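Long-range contacts in endo-polygalacturonase (Pectobacterium carotovorum subsp. carotovorum, PDB 1BHE), which hydrolyses the alpha-1,4 linkages of polygalacturonic acid within the chain, contributing to the maceration and soft rot of plant tissue: residues A[75-80]-A[126-131]; A[80-85]-A[100-105]; A[132-137]-A[148-153]. One frame throughout, in Å; residues are numbered along the deposited sequence.

Contact 1: residues A[75-80]-A[126-131]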
# COMPACT_ATOMS: atom_id res chain seq x y z
N ALA A 75 7.48 1.23 16.37
CA ALA A 75 6.19 1.06 17.03
C ALA A 75 6.30 0.11 18.21
O ALA A 75 6.82 -1.00 18.06
CB ALA A 75 5.14 0.56 16.03
N VAL A 76 5.83 0.54 19.38
CA VAL A 76 5.92 -0.33 20.56
C VAL A 76 5.17 -1.63 20.32
O VAL A 76 4.12 -1.66 19.67
CB VAL A 76 5.44 0.35 21.85
CG1 VAL A 76 6.34 1.54 22.16
CG2 VAL A 76 3.99 0.81 21.75
N ASN A 77 5.72 -2.72 20.82
CA ASN A 77 5.13 -4.05 20.69
C ASN A 77 4.15 -4.28 21.84
O ASN A 77 4.33 -5.13 22.71
CB ASN A 77 6.20 -5.13 20.64
CG ASN A 77 7.10 -5.20 21.85
OD1 ASN A 77 7.45 -4.18 22.45
ND2 ASN A 77 7.51 -6.40 22.25
N ASN A 78 3.06 -3.52 21.84
CA ASN A 78 2.04 -3.55 22.86
C ASN A 78 0.67 -3.29 22.24
O ASN A 78 0.46 -2.25 21.63
CB ASN A 78 2.34 -2.48 23.93
CG ASN A 78 1.43 -2.66 25.13
OD1 ASN A 78 0.28 -2.24 25.10
ND2 ASN A 78 1.92 -3.36 26.15
N ALA A 79 -0.25 -4.23 22.39
CA ALA A 79 -1.57 -4.11 21.77
C ALA A 79 -2.43 -3.03 22.40
O ALA A 79 -3.08 -2.26 21.69
CB ALA A 79 -2.26 -5.46 21.77
N LYS A 80 -2.42 -2.91 23.72
CA LYS A 80 -3.19 -1.88 24.41
C LYS A 80 -2.77 -0.48 24.02
O LYS A 80 -3.60 0.43 23.94
CB LYS A 80 -3.10 -2.05 25.93
CG LYS A 80 -3.93 -1.03 26.70
CD LYS A 80 -3.92 -1.29 28.20
CE LYS A 80 -4.83 -0.30 28.91
NZ LYS A 80 -4.19 0.22 30.16
N LYS A 126 7.00 -10.70 19.37
CA LYS A 126 6.00 -11.06 20.38
C LYS A 126 5.56 -9.80 21.13
O LYS A 126 6.40 -9.02 21.58
CB LYS A 126 6.55 -12.08 21.39
CG LYS A 126 5.57 -12.42 22.50
CD LYS A 126 6.21 -13.31 23.56
CE LYS A 126 5.22 -13.61 24.68
NZ LYS A 126 4.71 -12.36 25.31
N LEU A 127 4.26 -9.61 21.24
CA LEU A 127 3.75 -8.45 21.97
C LEU A 127 4.02 -8.61 23.46
O LEU A 127 4.10 -9.74 23.96
CB LEU A 127 2.25 -8.30 21.69
CG LEU A 127 1.87 -8.18 20.21
CD1 LEU A 127 0.36 -8.24 20.03
CD2 LEU A 127 2.44 -6.89 19.63
N GLN A 128 4.13 -7.52 24.20
CA GLN A 128 4.35 -7.54 25.64
C GLN A 128 3.08 -8.03 26.36
O GLN A 128 3.04 -8.61 27.43
CB GLN A 128 4.66 -6.14 26.16
CG GLN A 128 5.89 -5.48 25.56
CD GLN A 128 6.01 -4.01 25.91
OE1 GLN A 128 5.09 -3.40 26.46
NE2 GLN A 128 7.15 -3.41 25.59
N ASP A 129 1.98 -7.71 25.74
CA ASP A 129 0.60 -7.87 26.03
C ASP A 129 -0.09 -9.17 25.67
O ASP A 129 -1.21 -9.44 26.12
CB ASP A 129 -0.07 -6.79 25.09
CG ASP A 129 -0.94 -5.88 25.93
OD1 ASP A 129 -0.95 -6.09 27.17
OD2 ASP A 129 -1.59 -4.99 25.35
N LYS A 130 0.46 -9.92 24.71
CA LYS A 130 -0.17 -11.15 24.24
C LYS A 130 0.87 -12.25 24.11
O LYS A 130 2.07 -11.99 24.18
CB LYS A 130 -0.86 -10.95 22.88
CG LYS A 130 -1.86 -9.83 22.72
CD LYS A 130 -3.15 -10.10 23.49
CE LYS A 130 -4.13 -8.96 23.33
NZ LYS A 130 -5.30 -9.08 24.25
N LYS A 131 0.43 -13.48 23.86
CA LYS A 131 1.34 -14.60 23.68
C LYS A 131 2.01 -14.59 22.31
O LYS A 131 3.02 -15.27 22.08
CB LYS A 131 0.59 -15.93 23.85
CG LYS A 131 0.51 -16.42 25.29
CD LYS A 131 0.12 -17.89 25.35
CE LYS A 131 1.32 -18.77 25.04
NZ LYS A 131 1.02 -20.21 25.26
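The side-chain amides of Asn77 and Asn78 both meet Gln128, each with its plane turned about 75° from that of the glutamine amide. Asn77 presents its amide at the edge: ND2 gives a hydrogen bond to Lys126 O at 2.9 Å, with the acceptor close to the amide plane and the donor in the plane of the carbonyl. Gln128 CG stands well out of that amide plane, on the side of one face and displaced outward past the oxygen and nitrogen, 3.7 Å from Asn77 OD1. Asn78 CG is anti to the backbone N (chi1 -170°), and from there ND2 reaches Gln128 OE1 at 3.2 Å, a longer bond tilted from both flat groups. Asparagine suits both places because its short side chain carries an N-H donor to the facing loop; in Asn78 the oxygen also accepts from Ser81 N.

Between these amides the backbone is joined directly, Gln128 N donating to Asn77 O at 2.8 Å in a nearly straight bond. Asn77 is the centre of an inverse gamma turn, which bends the chain as it leaves strand 72-75 of the right-handed parallel beta-helix characteristic of family 28; segment 126-131 belongs to the loop after strand 118-120.

Asp129 sends its carboxylate to the backbone of Lys80, where OD2 accepts from N at 2.8 Å. Ala79 is small enough to let that carboxylate in, its CB 3.7 Å from Asp129 OD2. On the more buried side, Leu127 CD2 lies 3.8 Å from Asn77 C, and Leu127 CD1 approaches Ala79 CB at 4.2 Å; Trp134 continues this apolar patch beyond Leu127.

Contact 2: residues A[80-85]-A[100-105]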
# COMPACT_ATOMS: atom_id res chain seq x y z
N LYS A 80 -2.42 -2.91 23.72
CA LYS A 80 -3.19 -1.88 24.41
C LYS A 80 -2.77 -0.48 24.02
O LYS A 80 -3.60 0.43 23.94
CB LYS A 80 -3.10 -2.05 25.93
CG LYS A 80 -3.93 -1.03 26.70
CD LYS A 80 -3.92 -1.29 28.20
CE LYS A 80 -4.83 -0.30 28.91
NZ LYS A 80 -4.19 0.22 30.16
N SER A 81 -1.50 -0.27 23.68
CA SER A 81 -1.00 1.03 23.25
C SER A 81 -1.64 1.53 21.96
O SER A 81 -1.64 2.75 21.75
CB SER A 81 0.52 0.99 23.08
OG SER A 81 1.15 1.01 24.35
N PHE A 82 -2.15 0.66 21.10
CA PHE A 82 -2.78 1.04 19.85
C PHE A 82 -4.29 0.89 19.84
O PHE A 82 -4.93 1.11 18.80
CB PHE A 82 -2.18 0.19 18.70
CG PHE A 82 -0.75 0.56 18.40
CD1 PHE A 82 0.30 -0.01 19.09
CD2 PHE A 82 -0.47 1.50 17.41
CE1 PHE A 82 1.61 0.36 18.82
CE2 PHE A 82 0.83 1.86 17.14
CZ PHE A 82 1.88 1.29 17.84
N GLU A 83 -4.90 0.48 20.95
CA GLU A 83 -6.35 0.26 20.95
C GLU A 83 -7.13 1.56 20.85
O GLU A 83 -6.67 2.61 21.31
CB GLU A 83 -6.80 -0.51 22.20
CG GLU A 83 -6.91 0.35 23.45
CD GLU A 83 -7.29 -0.43 24.70
OE1 GLU A 83 -7.21 -1.68 24.68
OE2 GLU A 83 -7.65 0.20 25.71
N ASN A 84 -8.33 1.47 20.27
CA ASN A 84 -9.20 2.65 20.20
C ASN A 84 -10.44 2.37 21.06
O ASN A 84 -11.36 3.18 21.15
CB ASN A 84 -9.56 3.06 18.79
CG ASN A 84 -10.03 1.96 17.87
OD1 ASN A 84 -10.76 1.05 18.26
ND2 ASN A 84 -9.61 2.02 16.60
N ALA A 85 -10.43 1.23 21.74
CA ALA A 85 -11.49 0.84 22.66
C ALA A 85 -10.97 -0.28 23.55
O ALA A 85 -10.00 -0.96 23.20
CB ALA A 85 -12.75 0.44 21.92
N ASP A 100 -5.54 1.75 16.24
CA ASP A 100 -5.17 3.00 15.57
C ASP A 100 -3.91 2.70 14.76
O ASP A 100 -3.20 1.74 15.09
CB ASP A 100 -4.90 4.13 16.54
CG ASP A 100 -6.14 4.65 17.25
OD1 ASP A 100 -7.23 4.62 16.65
OD2 ASP A 100 -6.02 5.07 18.41
N ALA A 101 -3.59 3.52 13.76
CA ALA A 101 -2.36 3.31 13.00
C ALA A 101 -1.19 3.89 13.79
O ALA A 101 -1.41 4.60 14.78
CB ALA A 101 -2.44 3.97 11.63
N PHE A 102 0.03 3.61 13.35
CA PHE A 102 1.20 4.18 14.02
C PHE A 102 1.27 5.68 13.79
O PHE A 102 1.43 6.47 14.74
CB PHE A 102 2.47 3.48 13.55
CG PHE A 102 3.73 3.81 14.31
CD1 PHE A 102 3.71 4.32 15.59
CD2 PHE A 102 4.96 3.57 13.70
CE1 PHE A 102 4.88 4.61 16.27
CE2 PHE A 102 6.13 3.86 14.37
CZ PHE A 102 6.09 4.38 15.65
N ILE A 103 1.16 6.11 12.54
CA ILE A 103 1.18 7.52 12.19
C ILE A 103 -0.10 7.84 11.41
O ILE A 103 -0.34 7.18 10.39
CB ILE A 103 2.40 7.93 11.36
CG1 ILE A 103 3.72 7.66 12.11
CG2 ILE A 103 2.33 9.41 10.98
CD1 ILE A 103 4.90 7.71 11.16
N THR A 104 -0.91 8.76 11.92
CA THR A 104 -2.16 9.10 11.25
C THR A 104 -2.21 10.58 10.89
O THR A 104 -1.91 11.45 11.70
CB THR A 104 -3.38 8.77 12.14
OG1 THR A 104 -3.30 7.43 12.63
CG2 THR A 104 -4.68 8.91 11.35
N ALA A 105 -2.59 10.88 9.64
CA ALA A 105 -2.70 12.24 9.14
C ALA A 105 -4.14 12.44 8.67
O ALA A 105 -4.55 11.82 7.69
CB ALA A 105 -1.73 12.44 7.98
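Asp100 opens the contact by donating its backbone N to Phe82 O, 2.7 Å away, in a short and nearly straight hydrogen bond. In its side chain, chi1 of -71° sets CG beside the backbone N and anti to the carbonyl carbon, and from there OD1 stands 3.5 Å from Asn84 CB, with the amide and carboxylate planes steeply inclined to each other. The amide has its own partner, ND2 donating to Lys97 O, so asparagine here ties its loop to the chain just ahead of Asp100 while its CB packs against the acid. Asp100 O lies at the edge of the Phe82 ring, near its plane, 3.6 Å from CD2.

Ala101 takes a smaller part, its carbonyl oxygen lying near the ring plane beyond the same edge. Its CB points away from the loop, so the backbone makes this approach; a methyl suits the place because CB packs closely on Arg152 O.

Phe102 brings the segment to the threshold of strand 103-106, one of the parallel strands of the beta-helix. Its CA sits in the plane of the Phe82 ring, 3.9 Å from CE2, and its own ring offers CD1 to the same CE2 at 4.1 Å. The two phenyl groups meet obliquely. Both reach Ala75 of strand 72-75, and Phe82 also touches Pro56, so large apolar rings suit a position where a loop folds down over neighbouring coils.

With Asp100 O buried and lacking any hydrogen-bonding partner in the model, the aromatic rim is its neighbour at this contact; the slightly positive ring hydrogens probably offset part of the cost. The one direct hydrogen bond joins the two backbones at Phe82 and Asp100, and the rest of the contact is packing.

Contact 3: residues A[132-137]-A[148-153]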
# COMPACT_ATOMS: atom_id res chain seq x y z
N VAL A 132 1.41 -13.88 21.36
CA VAL A 132 1.86 -13.89 19.98
C VAL A 132 2.26 -12.51 19.44
O VAL A 132 2.04 -11.48 20.07
CB VAL A 132 0.72 -14.40 19.07
CG1 VAL A 132 0.48 -15.89 19.23
CG2 VAL A 132 -0.56 -13.61 19.33
N SER A 133 2.81 -12.53 18.23
CA SER A 133 3.16 -11.31 17.51
C SER A 133 1.96 -10.86 16.68
O SER A 133 0.99 -11.61 16.57
CB SER A 133 4.32 -11.59 16.54
OG SER A 133 3.90 -12.44 15.49
N TRP A 134 2.05 -9.68 16.07
CA TRP A 134 0.95 -9.22 15.22
C TRP A 134 0.72 -10.17 14.04
O TRP A 134 -0.42 -10.46 13.69
CB TRP A 134 1.25 -7.84 14.66
CG TRP A 134 1.42 -6.67 15.57
CD1 TRP A 134 2.56 -5.94 15.71
CD2 TRP A 134 0.45 -6.05 16.41
NE1 TRP A 134 2.36 -4.91 16.59
CE2 TRP A 134 1.07 -4.96 17.04
CE3 TRP A 134 -0.89 -6.32 16.70
CZ2 TRP A 134 0.41 -4.13 17.94
CZ3 TRP A 134 -1.55 -5.50 17.60
CH2 TRP A 134 -0.90 -4.42 18.21
N TRP A 135 1.79 -10.63 13.39
CA TRP A 135 1.60 -11.51 12.23
C TRP A 135 1.04 -12.87 12.61
O TRP A 135 0.31 -13.47 11.81
CB TRP A 135 2.89 -11.65 11.43
CG TRP A 135 3.34 -10.36 10.80
CD1 TRP A 135 2.58 -9.32 10.37
CD2 TRP A 135 4.70 -10.02 10.50
NE1 TRP A 135 3.38 -8.33 9.84
CE2 TRP A 135 4.69 -8.73 9.92
CE3 TRP A 135 5.93 -10.66 10.71
CZ2 TRP A 135 5.86 -8.09 9.52
CZ3 TRP A 135 7.09 -10.01 10.32
CH2 TRP A 135 7.05 -8.74 9.73
N GLU A 136 1.31 -13.37 13.81
CA GLU A 136 0.77 -14.65 14.26
C GLU A 136 -0.74 -14.66 14.39
O GLU A 136 -1.35 -15.73 14.36
CB GLU A 136 1.43 -15.05 15.59
CG GLU A 136 2.78 -15.71 15.35
CD GLU A 136 3.62 -15.91 16.59
OE1 GLU A 136 3.43 -15.21 17.60
OE2 GLU A 136 4.50 -16.80 16.54
N LEU A 137 -1.39 -13.50 14.49
CA LEU A 137 -2.84 -13.41 14.54
C LEU A 137 -3.53 -13.73 13.22
O LEU A 137 -4.72 -14.07 13.22
CB LEU A 137 -3.26 -12.01 15.00
CG LEU A 137 -2.82 -11.56 16.40
CD1 LEU A 137 -2.87 -10.04 16.51
CD2 LEU A 137 -3.68 -12.19 17.48
N GLN A 148 -8.46 -9.94 12.02
CA GLN A 148 -7.47 -9.59 13.03
C GLN A 148 -7.47 -8.07 13.21
O GLN A 148 -7.79 -7.32 12.28
CB GLN A 148 -6.07 -10.08 12.69
CG GLN A 148 -5.38 -9.37 11.54
CD GLN A 148 -5.48 -10.16 10.25
OE1 GLN A 148 -6.58 -10.53 9.85
NE2 GLN A 148 -4.35 -10.42 9.60
N ASN A 149 -7.15 -7.63 14.41
CA ASN A 149 -7.06 -6.20 14.71
C ASN A 149 -5.58 -5.90 14.92
O ASN A 149 -5.01 -6.27 15.95
CB ASN A 149 -7.90 -5.80 15.92
CG ASN A 149 -9.38 -6.05 15.68
OD1 ASN A 149 -10.09 -5.15 15.25
ND2 ASN A 149 -9.80 -7.29 15.95
N THR A 150 -4.93 -5.29 13.94
CA THR A 150 -3.51 -4.95 14.01
C THR A 150 -3.32 -3.55 13.40
O THR A 150 -4.02 -3.18 12.46
CB THR A 150 -2.61 -5.92 13.24
OG1 THR A 150 -2.99 -5.89 11.85
CG2 THR A 150 -2.65 -7.36 13.71
N PRO A 151 -2.35 -2.78 13.89
CA PRO A 151 -2.10 -1.44 13.41
C PRO A 151 -1.45 -1.31 12.04
O PRO A 151 -0.47 -1.98 11.70
CB PRO A 151 -1.16 -0.84 14.45
CG PRO A 151 -0.77 -1.90 15.40
CD PRO A 151 -1.48 -3.16 15.03
N ARG A 152 -1.99 -0.41 11.21
CA ARG A 152 -1.34 0.01 9.98
C ARG A 152 -0.19 0.96 10.31
O ARG A 152 -0.24 1.60 11.36
CB ARG A 152 -2.33 0.75 9.07
CG ARG A 152 -3.37 -0.21 8.47
CD ARG A 152 -4.45 0.57 7.72
NE ARG A 152 -5.35 -0.34 7.01
CZ ARG A 152 -6.50 0.03 6.46
NH1 ARG A 152 -6.92 1.29 6.53
NH2 ARG A 152 -7.25 -0.88 5.85
N LEU A 153 0.83 1.04 9.46
CA LEU A 153 1.96 1.92 9.75
C LEU A 153 1.59 3.39 9.52
O LEU A 153 1.77 4.24 10.38
CB LEU A 153 3.17 1.61 8.89
CG LEU A 153 4.25 0.65 9.32
CD1 LEU A 153 5.50 0.89 8.46
CD2 LEU A 153 4.62 0.72 10.80
O HOH W 1 -1.86 -10.40 11.17
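Trp134 and Pro151 make the principal apolar contact, a CH-pi interaction in which Pro151 CD stands over one face of the indole. The carbon is 3.3 Å from the centroid of the six-membered ring and only 6° off its normal. Pro151 CG follows over the same part of the ring system, 3.6 Å from Trp134 CZ2. Proline suits the place because its ring carbons are held rigidly, and its CD, bonded to nitrogen, carries somewhat polarised hydrogens toward the electron-rich indole.

The remaining packing is made by aliphatic carbons, one of them against the indole. Thr150 CG2 approaches Trp134 CE3 obliquely at 3.6 Å and also meets Leu137 CD1 at 3.9 Å, filling the angle between these two side chains. The methyl lies anti to the carbonyl carbon, while OG1, at chi1 60°, is bonded to Asn174 ND2; threonine thus turns its methyl to Trp134 and Leu137 and its hydroxyl to Asn174. Farther along, Leu137 CB rests against Gln148 CB. The side chain of Gln148 is about 7 Å from that of Asp223, the predicted proton donor, which places this contact beside the active-site region of the beta-helix.

Polar links are indirect or lie within one segment. A water donates to Trp134 O and accepts from Gln148 NE2, each at 2.9 Å, bridging the segments where they have no direct hydrogen bond. Ser133 and Glu136 form a capping box: Glu136 N donates to Ser133 OG, and Ser133 N to Glu136 OE1 at 2.8 Å, fixing the turn that leads into helix 136-144.

Contact across the segments is mainly apolar and shape-dependent, while one water bridges the Trp134 carbonyl, which also accepts from Leu137 N, and the Gln148 amide.

In the fold
Contact 3 is the buried one, whereas contacts 1 and 2 are partly buried and include exposed residues. All three lie on the same side of the chain's centre and are made largely by loops. Contacts 1 and 2 share Lys80 and hold the loop after strand 72-75, the first to the loop before helix 136-144, the second to the chain entering strand 103-106. Chemistry follows place: amides and a carboxylate dominate the outlying 75-80/126-131 pair, one backbone bond and aromatic packing the second, and apolar packing with one water bridge the third. Ala79 CA packs on Trp134 CH2, joining contacts 1 and 3, while Phe102 N and Arg152 O probably hydrogen-bond between contacts 2 and 3.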